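Local coordinates for metallo-beta-lactamase family protein (Thermus thermophilus, PDB 2ZO4) that binds two zinc ions and is probably a hydrolase of the metallo-beta-lactamase superfamily, at residues Leu259-Glu270 with Val305-Arg316. Sequence-based numbering, arbitrary orientation.
Sequences LALLDGPKTAWE and VGRGGPPYRYFR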
ATOM      1  N   LEU A 259      10.752 -19.763  10.302  1.00 16.29           N
ATOM      2  CA  LEU A 259      11.239 -21.146  10.259  1.00 16.98           C
ATOM      3  C   LEU A 259      11.561 -21.693  11.655  1.00 17.49           C
ATOM      4  O   LEU A 259      11.247 -22.842  11.957  1.00 17.88           O
ATOM      5  CB  LEU A 259      12.460 -21.262   9.337  1.00 16.68           C
ATOM      6  CG  LEU A 259      12.177 -21.187   7.831  1.00 16.55           C
ATOM      7  CD1 LEU A 259      13.461 -21.034   7.033  1.00 16.67           C
ATOM      8  CD2 LEU A 259      11.388 -22.404   7.357  1.00 16.64           C
ATOM      9  N   ALA A 260      12.163 -20.853  12.495  1.00 18.08           N
ATOM     10  CA  ALA A 260      12.513 -21.213  13.868  1.00 18.92           C
ATOM     11  C   ALA A 260      11.274 -21.435  14.737  1.00 19.53           C
ATOM     12  O   ALA A 260      11.273 -22.303  15.612  1.00 19.87           O
ATOM     13  CB  ALA A 260      13.414 -20.147  14.481  1.00 18.80           C
ATOM     14  N   LEU A 261      10.222 -20.658  14.480  1.00 20.13           N
ATOM     15  CA  LEU A 261       8.949 -20.784  15.200  1.00 20.70           C
ATOM     16  C   LEU A 261       8.200 -22.085  14.893  1.00 21.22           C
ATOM     17  O   LEU A 261       7.289 -22.474  15.629  1.00 21.21           O
ATOM     18  CB  LEU A 261       8.046 -19.580  14.912  1.00 20.68           C
ATOM     19  CG  LEU A 261       8.462 -18.220  15.480  1.00 20.72           C
ATOM     20  CD1 LEU A 261       7.580 -17.128  14.912  1.00 21.51           C
ATOM     21  CD2 LEU A 261       8.428 -18.207  17.008  1.00 20.23           C
ATOM     22  N   LEU A 262       8.585 -22.752  13.808  1.00 21.67           N
ATOM     23  CA  LEU A 262       7.957 -24.007  13.427  1.00 22.16           C
ATOM     24  C   LEU A 262       8.667 -25.219  14.040  1.00 22.81           C
ATOM     25  O   LEU A 262       9.036 -26.161  13.335  1.00 22.81           O
ATOM     26  CB  LEU A 262       7.852 -24.121  11.902  1.00 21.94           C
ATOM     27  CG  LEU A 262       6.839 -23.211  11.194  1.00 21.52           C
ATOM     28  CD1 LEU A 262       7.007 -23.308   9.695  1.00 20.24           C
ATOM     29  CD2 LEU A 262       5.400 -23.543  11.594  1.00 20.96           C
ATOM     30  N   ASP A 263       8.844 -25.180  15.362  1.00 23.68           N
ATOM     31  CA  ASP A 263       9.362 -26.319  16.134  1.00 24.32           C
ATOM     32  C   ASP A 263       8.360 -27.479  16.160  1.00 24.18           C
ATOM     33  O   ASP A 263       8.702 -28.603  16.532  1.00 24.56           O
ATOM     34  CB  ASP A 263       9.757 -25.890  17.560  1.00 24.62           C
ATOM     35  CG  ASP A 263       8.845 -24.814  18.131  1.00 26.25           C
ATOM     36  OD1 ASP A 263       7.725 -25.140  18.587  1.00 27.91           O
ATOM     37  OD2 ASP A 263       9.258 -23.633  18.137  1.00 28.45           O
ATOM     38  N   GLY A 264       7.124 -27.181  15.763  1.00 23.81           N
ATOM     39  CA  GLY A 264       6.088 -28.179  15.519  1.00 23.04           C
ATOM     40  C   GLY A 264       5.019 -27.581  14.617  1.00 22.47           C
ATOM     41  O   GLY A 264       5.095 -26.396  14.286  1.00 22.68           O
ATOM     42  N   PRO A 265       4.022 -28.394  14.207  1.00 21.87           N
ATOM     43  CA  PRO A 265       2.917 -27.924  13.363  1.00 21.19           C
ATOM     44  C   PRO A 265       2.125 -26.786  14.009  1.00 20.51           C
ATOM     45  O   PRO A 265       1.660 -26.919  15.146  1.00 20.27           O
ATOM     46  CB  PRO A 265       2.040 -29.171  13.203  1.00 21.38           C
ATOM     47  CG  PRO A 265       2.959 -30.318  13.454  1.00 21.58           C
ATOM     48  CD  PRO A 265       3.895 -29.831  14.515  1.00 21.91           C
ATOM     49  N   LYS A 266       1.986 -25.676  13.283  1.00 19.61           N
ATOM     50  CA  LYS A 266       1.318 -24.476  13.794  1.00 19.09           C
ATOM     51  C   LYS A 266       0.464 -23.783  12.730  1.00 18.37           C
ATOM     52  O   LYS A 266       0.747 -23.875  11.534  1.00 18.00           O
ATOM     53  CB  LYS A 266       2.345 -23.485  14.359  1.00 19.08           C
ATOM     54  CG  LYS A 266       3.028 -23.943  15.644  1.00 19.61           C
ATOM     55  CD  LYS A 266       3.930 -22.862  16.202  1.00 20.06           C
ATOM     56  CE  LYS A 266       4.651 -23.332  17.455  1.00 22.27           C
ATOM     57  NZ  LYS A 266       5.567 -22.264  17.970  1.00 23.06           N
ATOM     58  N   THR A 267      -0.576 -23.086  13.181  1.00 17.56           N
ATOM     59  CA  THR A 267      -1.449 -22.323  12.294  1.00 16.95           C
ATOM     60  C   THR A 267      -0.881 -20.922  12.092  1.00 16.66           C
ATOM     61  O   THR A 267      -0.110 -20.437  12.921  1.00 16.28           O
ATOM     62  CB  THR A 267      -2.869 -22.188  12.874  1.00 16.97           C
ATOM     63  OG1 THR A 267      -2.842 -21.280  13.984  1.00 16.82           O
ATOM     64  CG2 THR A 267      -3.406 -23.545  13.335  1.00 16.73           C
ATOM     65  N   ALA A 268      -1.282 -20.267  11.004  1.00 16.64           N
ATOM     66  CA  ALA A 268      -0.852 -18.895  10.721  1.00 16.68           C
ATOM     67  C   ALA A 268      -1.261 -17.906  11.821  1.00 16.86           C
ATOM     68  O   ALA A 268      -0.547 -16.938  12.085  1.00 17.04           O
ATOM     69  CB  ALA A 268      -1.376 -18.442   9.373  1.00 16.42           C
ATOM     70  N   TRP A 269      -2.400 -18.149  12.462  1.00 17.19           N
ATOM     71  CA  TRP A 269      -2.857 -17.276  13.540  1.00 17.80           C
ATOM     72  C   TRP A 269      -1.922 -17.301  14.750  1.00 17.92           C
ATOM     73  O   TRP A 269      -1.500 -16.246  15.223  1.00 17.92           O
ATOM     74  CB  TRP A 269      -4.290 -17.601  13.964  1.00 18.23           C
ATOM     75  CG  TRP A 269      -4.699 -16.851  15.200  1.00 18.63           C
ATOM     76  CD1 TRP A 269      -4.802 -17.351  16.467  1.00 18.97           C
ATOM     77  CD2 TRP A 269      -5.033 -15.459  15.289  1.00 19.38           C
ATOM     78  NE1 TRP A 269      -5.188 -16.359  17.339  1.00 18.86           N
ATOM     79  CE2 TRP A 269      -5.333 -15.187  16.644  1.00 19.21           C
ATOM     80  CE3 TRP A 269      -5.107 -14.414  14.355  1.00 19.45           C
ATOM     81  CZ2 TRP A 269      -5.715 -13.918  17.089  1.00 19.18           C
ATOM     82  CZ3 TRP A 269      -5.481 -13.148  14.800  1.00 19.47           C
ATOM     83  CH2 TRP A 269      -5.782 -12.914  16.158  1.00 19.04           C
ATOM     84  N   GLU A 270      -1.603 -18.494  15.248  1.00 18.08           N
ATOM     85  CA  GLU A 270      -0.724 -18.613  16.416  1.00 18.68           C
ATOM     86  C   GLU A 270       0.702 -18.148  16.113  1.00 18.70           C
ATOM     87  O   GLU A 270       1.362 -17.553  16.970  1.00 18.68           O
ATOM     88  CB  GLU A 270      -0.747 -20.034  17.003  1.00 18.67           C
ATOM     89  CG  GLU A 270      -0.039 -21.110  16.194  1.00 19.27           C
ATOM     90  CD  GLU A 270      -0.061 -22.460  16.887  1.00 19.69           C
ATOM     91  OE1 GLU A 270      -0.749 -23.372  16.383  1.00 19.57           O
ATOM     92  OE2 GLU A 270       0.603 -22.604  17.944  1.00 22.21           O
ATOM     93  N   VAL A 305       8.639 -25.335   3.710  1.00 14.33           N
ATOM     94  CA  VAL A 305       7.578 -25.761   4.619  1.00 13.62           C
ATOM     95  C   VAL A 305       6.477 -26.503   3.869  1.00 13.37           C
ATOM     96  O   VAL A 305       6.342 -26.372   2.651  1.00 12.95           O
ATOM     97  CB  VAL A 305       6.958 -24.580   5.440  1.00 13.73           C
ATOM     98  CG1 VAL A 305       8.037 -23.781   6.180  1.00 13.51           C
ATOM     99  CG2 VAL A 305       6.097 -23.677   4.565  1.00 13.32           C
ATOM    100  N   GLY A 306       5.703 -27.290   4.612  1.00 13.02           N
ATOM    101  CA  GLY A 306       4.515 -27.940   4.080  1.00 12.76           C
ATOM    102  C   GLY A 306       3.347 -27.608   4.979  1.00 12.74           C
ATOM    103  O   GLY A 306       3.511 -26.898   5.978  1.00 12.65           O
ATOM    104  N   ARG A 307       2.168 -28.121   4.630  1.00 12.55           N
ATOM    105  CA  ARG A 307       0.966 -27.908   5.432  1.00 12.28           C
ATOM    106  C   ARG A 307      -0.009 -29.087   5.334  1.00 12.56           C
ATOM    107  O   ARG A 307      -0.130 -29.720   4.286  1.00 12.43           O
ATOM    108  CB  ARG A 307       0.272 -26.582   5.063  1.00 12.17           C
ATOM    109  CG  ARG A 307      -0.408 -26.557   3.702  1.00 11.49           C
ATOM    110  CD  ARG A 307      -1.019 -25.198   3.388  1.00 12.06           C
ATOM    111  NE  ARG A 307      -1.735 -25.231   2.113  1.00 11.67           N
ATOM    112  CZ  ARG A 307      -2.453 -24.230   1.610  1.00 12.23           C
ATOM    113  NH1 ARG A 307      -2.570 -23.077   2.262  1.00 12.47           N
ATOM    114  NH2 ARG A 307      -3.058 -24.386   0.441  1.00 12.38           N
ATOM    115  N   GLY A 308      -0.675 -29.381   6.447  1.00 12.76           N
ATOM    116  CA  GLY A 308      -1.753 -30.362   6.482  1.00 13.43           C
ATOM    117  C   GLY A 308      -3.073 -29.622   6.417  1.00 14.04           C
ATOM    118  O   GLY A 308      -3.094 -28.397   6.290  1.00 14.18           O
ATOM    119  N   GLY A 309      -4.174 -30.359   6.500  1.00 14.39           N
ATOM    120  CA  GLY A 309      -5.501 -29.756   6.520  1.00 14.87           C
ATOM    121  C   GLY A 309      -6.070 -29.458   5.142  1.00 15.26           C
ATOM    122  O   GLY A 309      -5.688 -30.106   4.165  1.00 15.27           O
ATOM    123  N   PRO A 310      -6.985 -28.469   5.047  1.00 15.55           N
ATOM    124  CA  PRO A 310      -7.450 -27.576   6.118  1.00 15.92           C
ATOM    125  C   PRO A 310      -8.219 -28.300   7.236  1.00 16.20           C
ATOM    126  O   PRO A 310      -8.751 -29.386   6.998  1.00 16.54           O
ATOM    127  CB  PRO A 310      -8.363 -26.590   5.380  1.00 15.85           C
ATOM    128  CG  PRO A 310      -8.813 -27.321   4.169  1.00 15.79           C
ATOM    129  CD  PRO A 310      -7.657 -28.181   3.766  1.00 15.59           C
ATOM    130  N   PRO A 311      -8.257 -27.722   8.459  1.00 16.50           N
ATOM    131  CA  PRO A 311      -7.589 -26.499   8.935  1.00 16.27           C
ATOM    132  C   PRO A 311      -6.074 -26.555   8.780  1.00 16.12           C
ATOM    133  O   PRO A 311      -5.441 -27.518   9.217  1.00 15.90           O
ATOM    134  CB  PRO A 311      -7.965 -26.449  10.423  1.00 16.48           C
ATOM    135  CG  PRO A 311      -9.220 -27.222  10.519  1.00 16.33           C
ATOM    136  CD  PRO A 311      -9.087 -28.327   9.517  1.00 16.41           C
ATOM    137  N   TYR A 312      -5.507 -25.517   8.167  1.00 15.80           N
ATOM    138  CA  TYR A 312      -4.094 -25.516   7.807  1.00 15.61           C
ATOM    139  C   TYR A 312      -3.173 -25.402   9.016  1.00 15.36           C
ATOM    140  O   TYR A 312      -3.296 -24.480   9.825  1.00 15.52           O
ATOM    141  CB  TYR A 312      -3.781 -24.399   6.802  1.00 15.60           C
ATOM    142  CG  TYR A 312      -4.575 -24.465   5.513  1.00 15.87           C
ATOM    143  CD1 TYR A 312      -5.496 -23.473   5.198  1.00 15.51           C
ATOM    144  CD2 TYR A 312      -4.405 -25.519   4.609  1.00 16.35           C
ATOM    145  CE1 TYR A 312      -6.225 -23.515   4.019  1.00 16.06           C
ATOM    146  CE2 TYR A 312      -5.135 -25.573   3.426  1.00 16.07           C
ATOM    147  CZ  TYR A 312      -6.041 -24.564   3.141  1.00 15.92           C
ATOM    148  OH  TYR A 312      -6.771 -24.595   1.983  1.00 16.53           O
ATOM    149  N   ARG A 313      -2.262 -26.361   9.129  1.00 14.95           N
ATOM    150  CA  ARG A 313      -1.186 -26.326  10.108  1.00 14.94           C
ATOM    151  C   ARG A 313       0.108 -26.498   9.323  1.00 14.47           C
ATOM    152  O   ARG A 313       0.267 -27.472   8.586  1.00 14.34           O
ATOM    153  CB  ARG A 313      -1.348 -27.440  11.162  1.00 14.81           C
ATOM    154  CG  ARG A 313      -2.647 -27.366  11.970  1.00 15.39           C
ATOM    155  CD  ARG A 313      -2.616 -28.261  13.224  1.00 16.35           C
ATOM    156  NE  ARG A 313      -1.687 -27.767  14.246  1.00 18.54           N
ATOM    157  CZ  ARG A 313      -2.001 -26.899  15.207  1.00 20.02           C
ATOM    158  NH1 ARG A 313      -3.231 -26.408  15.302  1.00 20.39           N
ATOM    159  NH2 ARG A 313      -1.075 -26.513  16.077  1.00 20.56           N
ATOM    160  N   TYR A 314       1.007 -25.528   9.453  1.00 14.11           N
ATOM    161  CA  TYR A 314       2.274 -25.534   8.722  1.00 13.87           C
ATOM    162  C   TYR A 314       3.386 -26.195   9.535  1.00 14.04           C
ATOM    163  O   TYR A 314       3.403 -26.109  10.762  1.00 13.85           O
ATOM    164  CB  TYR A 314       2.677 -24.104   8.334  1.00 13.49           C
ATOM    165  CG  TYR A 314       1.831 -23.477   7.241  1.00 12.54           C
ATOM    166  CD1 TYR A 314       2.321 -23.362   5.940  1.00 11.84           C
ATOM    167  CD2 TYR A 314       0.547 -22.992   7.509  1.00 12.33           C
ATOM    168  CE1 TYR A 314       1.557 -22.785   4.928  1.00 11.55           C
ATOM    169  CE2 TYR A 314      -0.233 -22.417   6.503  1.00 11.92           C
ATOM    170  CZ  TYR A 314       0.284 -22.314   5.214  1.00 12.58           C
ATOM    171  OH  TYR A 314      -0.469 -21.744   4.211  1.00 12.33           O
ATOM    172  N   PHE A 315       4.313 -26.854   8.845  1.00 14.39           N
ATOM    173  CA  PHE A 315       5.460 -27.488   9.497  1.00 14.92           C
ATOM    174  C   PHE A 315       6.738 -27.264   8.697  1.00 15.59           C
ATOM    175  O   PHE A 315       6.696 -27.092   7.478  1.00 15.43           O
ATOM    176  CB  PHE A 315       5.215 -28.990   9.698  1.00 14.63           C
ATOM    177  CG  PHE A 315       4.824 -29.713   8.439  1.00 14.41           C
ATOM    178  CD1 PHE A 315       3.482 -29.911   8.125  1.00 14.11           C
ATOM    179  CD2 PHE A 315       5.793 -30.192   7.564  1.00 13.96           C
ATOM    180  CE1 PHE A 315       3.116 -30.578   6.952  1.00 14.60           C
ATOM    181  CE2 PHE A 315       5.436 -30.858   6.392  1.00 13.87           C
ATOM    182  CZ  PHE A 315       4.097 -31.047   6.085  1.00 13.66           C
ATOM    183  N   ARG A 316       7.869 -27.266   9.392  1.00 16.41           N
ATOM    184  CA  ARG A 316       9.172 -27.130   8.759  1.00 17.49           C
ATOM    185  C   ARG A 316       9.674 -28.510   8.348  1.00 17.69           C
ATOM    186  O   ARG A 316       9.704 -29.432   9.169  1.00 18.00           O
ATOM    187  CB  ARG A 316      10.167 -26.495   9.735  1.00 17.64           C
ATOM    188  CG  ARG A 316      11.411 -25.915   9.081  1.00 19.20           C
ATOM    189  CD  ARG A 316      12.615 -25.872  10.031  1.00 22.70           C
ATOM    190  NE  ARG A 316      12.278 -25.414  11.382  1.00 24.59           N
ATOM    191  CZ  ARG A 316      12.571 -26.075  12.500  1.00 25.91           C
ATOM    192  NH1 ARG A 316      13.225 -27.228  12.451  1.00 26.28           N
ATOM    193  NH2 ARG A 316      12.221 -25.574  13.678  1.00 26.47           N
TER
HETATM  194  O   HOH W   1       7.675 -27.904  12.124  1.00 21.71           O
HETATM  195  O   HOH W   2      -2.481 -21.970   9.056  1.00 11.87           O
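L259 O, in the last turn of helix 240-261, accepts from R316 NE at 2.8 Å with an N-H...O angle of 165°. The oxygen lies nearly in the guanidinium plane, and L262 N reaches it from the opposite face of the carbonyl; R316 NH2 adds a weak third bond. This grip is consistent with a winged-helix-like C-terminal domain, in which the 305-308/313-316 hairpin would be the wing; the linker between helices 240-261 and 268-275 runs along strand 313-316. The evidence for strand-like pairing is a single antiparallel hydrogen-bonded bridge: K266 N donates to Y314 O, and Y314 N returns a bond to K266 O at 2.7 Å. P265 CA-H also points at Y314 O, which therefore meets two groups of the linker. The linker thus adds one bridge at the edge of strand 313-316 away from 305-308, far from the zinc sites.

Next to the R316 bond, L259 CD2 and L262 CD1 converge on V305 CG1, the latter at 3.7 Å, with L299 of helix 286-301 touching both L259 and V305. L262 CD2 instead rests against Y314 O. The Y314 hydroxyl accepts from R307 NH1 across the hairpin and is hydrogen-bonded to E297 of helix 286-301.

At the other end, R313 bends at chi3 (69°), bringing NH2 within 2.9 Å of P265 O, above the carbonyl plane. NH2 also forms a salt bridge with E270 OE1, the carboxylate and guanidinium planes standing 72° apart. That same OE1 accepts from T267 N, while E270 N bonds weakly to T267 OG1: a capping box that starts helix 268-275 and would help hold the carboxylate for R313. Finally, one water bridges L262 O to R316 N, and a second accepts from A268 N while donating to Y312 O at 2.7 Å.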